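Local structure of galectin (3WUC) at residues 20-29 with 126-137. The protein probably binds lactose and related beta-galactosides, as a proto-type galectin with a beta-sandwich lectin fold, from frog skin. Numbering follows the deposited sequence.
Sequences HRVEVRGRIA and LNNIELISISVH
With chi1 at 59°, R21 swings CG between its own backbone N and carbonyl carbon, and the extended chain beyond lays the guanidinium flat on H137, whose CB sits over its centre. The guanidinium and imidazole planes are 17° apart, and R21 NH2 comes 3.5 Å from H137 CD2. H20 holds the chain end itself: its ND1 donates to H137 OXT (2.9 Å), the oxygen practically in the ring plane.

The strands run antiparallel throughout, with a classic beta bulge where I132 and S133 both face R25 and the register shifts by one. R25 O takes two N-H groups from one face of its plane, I132 N at 2.7 Å and S133 N at 3.0 Å. I132 CD1 lies 3.6 Å from G26 C, against bare backbone, while I129 CG1 and E130 O crowd the side toward which a CB would point. On the polar face a water ties E23 OE2 (2.8 Å) to both S133 OG and S135 OG; E23 and R25 each bridge to the third subunit, to its R25 and E23 respectively. The opposite face is apolar: V22 CG2 meets I134 CG1 at 3.8 Å, and both side chains rest on L124 of the other sheet of the sandwich.

Strand 89-96 flanks 20-28 on its far side, whereas 129-136, outermost within the chain, pairs through S133-S135 with a strand of the second subunit, continuing the sheet across the interface.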
loop_
_atom_site.group_PDB
_atom_site.type_symbol
_atom_site.label_atom_id
_atom_site.label_comp_id
_atom_site.label_asym_id
_atom_site.label_seq_id
_atom_site.Cartn_x
_atom_site.Cartn_y
_atom_site.Cartn_z
ATOM N N HIS B 20 17.844 3.926 2.674
ATOM C CA HIS B 20 16.551 3.324 2.522
ATOM C C HIS B 20 15.748 3.379 3.803
ATOM O O HIS B 20 16.301 3.729 4.875
ATOM C CB HIS B 20 16.752 1.862 2.077
ATOM C CG HIS B 20 17.447 1.794 0.766
ATOM N ND1 HIS B 20 16.783 1.871 -0.445
ATOM C CD2 HIS B 20 18.769 1.827 0.467
ATOM C CE1 HIS B 20 17.664 1.845 -1.433
ATOM N NE2 HIS B 20 18.873 1.802 -0.907
ATOM N N ARG B 21 14.454 3.112 3.703
ATOM C CA ARG B 21 13.506 3.283 4.835
ATOM C C ARG B 21 12.596 2.054 4.894
ATOM O O ARG B 21 12.304 1.401 3.841
ATOM C CB ARG B 21 12.705 4.561 4.811
ATOM C CG ARG B 21 11.850 4.775 3.601
ATOM C CD ARG B 21 11.017 6.060 3.686
ATOM N NE ARG B 21 10.077 6.118 2.564
ATOM C CZ ARG B 21 10.395 6.520 1.317
ATOM N NH1 ARG B 21 11.628 6.924 1.012
ATOM N NH2 ARG B 21 9.470 6.515 0.362
ATOM N N VAL B 22 12.089 1.816 6.068
ATOM C CA VAL B 22 11.115 0.787 6.344
ATOM C C VAL B 22 9.935 1.404 6.985
ATOM O O VAL B 22 10.028 2.136 7.980
ATOM C CB VAL B 22 11.678 -0.464 7.066
ATOM C CG1 VAL B 22 12.317 -0.120 8.408
ATOM C CG2 VAL B 22 10.647 -1.538 7.197
ATOM N N GLU B 23 8.741 1.028 6.461
ATOM C CA GLU B 23 7.460 1.469 6.950
ATOM C C GLU B 23 6.718 0.278 7.599
ATOM O O GLU B 23 6.628 -0.763 6.982
ATOM C CB GLU B 23 6.604 1.973 5.779
ATOM C CG GLU B 23 5.178 2.319 6.184
ATOM C CD GLU B 23 4.292 2.701 4.983
ATOM O OE1 GLU B 23 4.770 3.598 4.185
ATOM O OE2 GLU B 23 3.219 1.975 4.815
ATOM N N VAL B 24 6.274 0.420 8.836
ATOM C CA VAL B 24 5.577 -0.590 9.641
ATOM C C VAL B 24 4.228 -0.032 10.037
ATOM O O VAL B 24 4.142 1.008 10.704
ATOM C CB VAL B 24 6.405 -0.936 10.932
ATOM C CG1 VAL B 24 5.701 -1.961 11.786
ATOM C CG2 VAL B 24 7.812 -1.343 10.573
ATOM N N ARG B 25 3.193 -0.702 9.585
ATOM C CA ARG B 25 1.823 -0.530 10.012
ATOM C C ARG B 25 1.326 -1.715 10.794
ATOM O O ARG B 25 1.570 -2.855 10.400
ATOM C CB ARG B 25 0.943 -0.338 8.768
ATOM C CG ARG B 25 1.228 0.943 8.091
ATOM C CD ARG B 25 0.322 1.153 6.844
ATOM N NE ARG B 25 -1.061 1.398 7.237
ATOM C CZ ARG B 25 -2.043 1.758 6.401
ATOM N NH1 ARG B 25 -1.774 1.951 5.127
ATOM N NH2 ARG B 25 -3.259 1.952 6.873
ATOM N N GLY B 26 0.656 -1.424 11.874
ATOM C CA GLY B 26 0.095 -2.473 12.696
ATOM C C GLY B 26 -0.919 -1.985 13.657
ATOM O O GLY B 26 -1.094 -0.790 13.799
ATOM N N ARG B 27 -1.577 -2.910 14.363
ATOM C CA ARG B 27 -2.630 -2.562 15.304
ATOM C C ARG B 27 -2.081 -2.790 16.744
ATOM O O ARG B 27 -1.706 -3.915 17.095
ATOM C CB ARG B 27 -3.921 -3.360 15.109
ATOM C CG ARG B 27 -4.992 -2.970 16.100
ATOM C CD ARG B 27 -6.367 -3.628 15.812
ATOM N NE ARG B 27 -6.905 -3.178 14.507
ATOM C CZ ARG B 27 -7.624 -2.070 14.260
ATOM N NH1 ARG B 27 -8.029 -1.216 15.222
ATOM N NH2 ARG B 27 -7.980 -1.815 13.003
ATOM N N ILE B 28 -2.072 -1.742 17.538
ATOM C CA ILE B 28 -1.518 -1.798 18.879
ATOM C C ILE B 28 -2.445 -2.656 19.716
ATOM O O ILE B 28 -3.687 -2.495 19.614
ATOM C CB ILE B 28 -1.377 -0.424 19.501
ATOM C CG1 ILE B 28 -0.450 0.442 18.680
ATOM C CG2 ILE B 28 -0.842 -0.578 20.951
ATOM C CD1 ILE B 28 -0.636 1.900 18.953
ATOM N N ALA B 29 -1.874 -3.628 20.469
ATOM C CA ALA B 29 -2.721 -4.403 21.368
ATOM C C ALA B 29 -3.639 -3.549 22.293
ATOM O O ALA B 29 -3.202 -2.606 22.961
ATOM C CB ALA B 29 -1.817 -5.278 22.182
ATOM N N LEU B 126 8.221 -6.858 16.122
ATOM C CA LEU B 126 7.070 -6.181 16.660
ATOM C C LEU B 126 6.698 -6.853 17.940
ATOM O O LEU B 126 6.629 -8.090 18.020
ATOM C CB LEU B 126 5.850 -6.268 15.708
ATOM C CG LEU B 126 5.789 -5.129 14.642
ATOM C CD1 LEU B 126 6.973 -5.099 13.702
ATOM C CD2 LEU B 126 4.532 -5.334 13.788
ATOM N N ASN B 127 6.406 -6.073 18.980
ATOM C CA ASN B 127 6.006 -6.565 20.282
ATOM C C ASN B 127 4.775 -5.737 20.709
ATOM O O ASN B 127 4.784 -4.472 20.704
ATOM C CB ASN B 127 7.168 -6.441 21.301
ATOM C CG ASN B 127 8.361 -7.384 20.979
ATOM O OD1 ASN B 127 8.168 -8.500 20.613
ATOM N ND2 ASN B 127 9.545 -6.917 21.134
ATOM N N ASN B 128 3.721 -6.460 21.108
ATOM C CA ASN B 128 2.419 -5.883 21.487
ATOM C C ASN B 128 1.797 -5.012 20.354
ATOM O O ASN B 128 1.026 -4.077 20.609
ATOM C CB ASN B 128 2.644 -5.044 22.762
ATOM C CG ASN B 128 2.471 -5.872 24.038
ATOM O OD1 ASN B 128 2.221 -7.075 23.952
ATOM N ND2 ASN B 128 2.549 -5.230 25.200
ATOM N N ILE B 129 2.081 -5.388 19.137
ATOM C CA ILE B 129 1.445 -4.765 17.977
ATOM C C ILE B 129 1.367 -5.787 16.881
ATOM O O ILE B 129 2.335 -6.535 16.593
ATOM C CB ILE B 129 2.256 -3.489 17.616
ATOM C CG1 ILE B 129 1.664 -2.907 16.307
ATOM C CG2 ILE B 129 3.728 -3.758 17.390
ATOM C CD1 ILE B 129 2.235 -1.564 15.861
ATOM N N GLU B 130 0.216 -5.904 16.245
ATOM C CA GLU B 130 -0.100 -6.903 15.293
ATOM C C GLU B 130 0.200 -6.392 13.905
ATOM O O GLU B 130 -0.294 -5.310 13.564
ATOM C CB GLU B 130 -1.570 -7.279 15.439
ATOM C CG GLU B 130 -2.244 -8.069 14.393
ATOM C CD GLU B 130 -3.725 -8.356 14.813
ATOM O OE1 GLU B 130 -4.326 -7.624 15.691
ATOM O OE2 GLU B 130 -4.277 -9.311 14.262
ATOM N N LEU B 131 0.967 -7.099 13.109
ATOM C CA LEU B 131 1.321 -6.636 11.778
ATOM C C LEU B 131 0.137 -6.359 10.885
ATOM O O LEU B 131 -0.741 -7.204 10.765
ATOM C CB LEU B 131 2.205 -7.676 11.074
ATOM C CG LEU B 131 2.771 -7.241 9.711
ATOM C CD1 LEU B 131 3.702 -6.045 9.765
ATOM C CD2 LEU B 131 3.415 -8.492 9.080
ATOM N N ILE B 132 0.136 -5.188 10.213
ATOM C CA ILE B 132 -0.736 -4.934 9.077
ATOM C C ILE B 132 0.092 -4.972 7.811
ATOM O O ILE B 132 -0.309 -5.656 6.841
ATOM C CB ILE B 132 -1.526 -3.629 9.227
ATOM C CG1 ILE B 132 -2.528 -3.759 10.359
ATOM C CG2 ILE B 132 -2.231 -3.270 7.926
ATOM C CD1 ILE B 132 -3.068 -2.414 10.778
ATOM N N SER B 133 1.214 -4.240 7.728
ATOM C CA SER B 133 2.041 -4.272 6.554
ATOM C C SER B 133 3.428 -3.764 6.900
ATOM O O SER B 133 3.606 -2.976 7.853
ATOM C CB SER B 133 1.470 -3.515 5.378
ATOM O OG SER B 133 1.369 -2.112 5.713
ATOM N N ILE B 134 4.377 -4.248 6.159
ATOM C CA ILE B 134 5.722 -3.766 6.169
ATOM C C ILE B 134 6.163 -3.451 4.742
ATOM O O ILE B 134 5.914 -4.229 3.853
ATOM C CB ILE B 134 6.704 -4.734 6.847
ATOM C CG1 ILE B 134 8.101 -4.262 6.689
ATOM C CG2 ILE B 134 6.624 -6.104 6.205
ATOM C CD1 ILE B 134 9.049 -4.950 7.632
ATOM N N SER B 135 6.696 -2.261 4.526
ATOM C CA SER B 135 7.159 -1.845 3.193
ATOM C C SER B 135 8.513 -1.245 3.223
ATOM O O SER B 135 8.833 -0.491 4.151
ATOM C CB SER B 135 6.139 -0.746 2.655
ATOM O OG SER B 135 4.783 -1.209 2.788
ATOM N N VAL B 136 9.342 -1.530 2.227
ATOM C CA VAL B 136 10.676 -0.927 2.128
ATOM C C VAL B 136 10.830 -0.079 0.873
ATOM O O VAL B 136 10.262 -0.387 -0.188
ATOM C CB VAL B 136 11.823 -1.986 2.255
ATOM C CG1 VAL B 136 11.784 -2.674 3.585
ATOM C CG2 VAL B 136 11.791 -2.970 1.138
ATOM N N HIS B 137 11.573 1.028 0.981
ATOM C CA HIS B 137 11.772 1.934 -0.144
ATOM C C HIS B 137 13.220 2.320 -0.095
ATOM O O HIS B 137 13.685 2.816 0.958
ATOM C CB HIS B 137 10.893 3.212 -0.034
ATOM C CG HIS B 137 9.404 3.004 -0.112
ATOM N ND1 HIS B 137 8.677 2.370 0.885
ATOM C CD2 HIS B 137 8.491 3.418 -1.033
ATOM C CE1 HIS B 137 7.386 2.379 0.568
ATOM N NE2 HIS B 137 7.247 3.010 -0.590
ATOM O OXT HIS B 137 13.962 2.193 -1.061
HETATM O O HOH W 1 3.884 -0.696 5.265
HETATM O O HOH W 2 -3.806 -5.701 18.012
#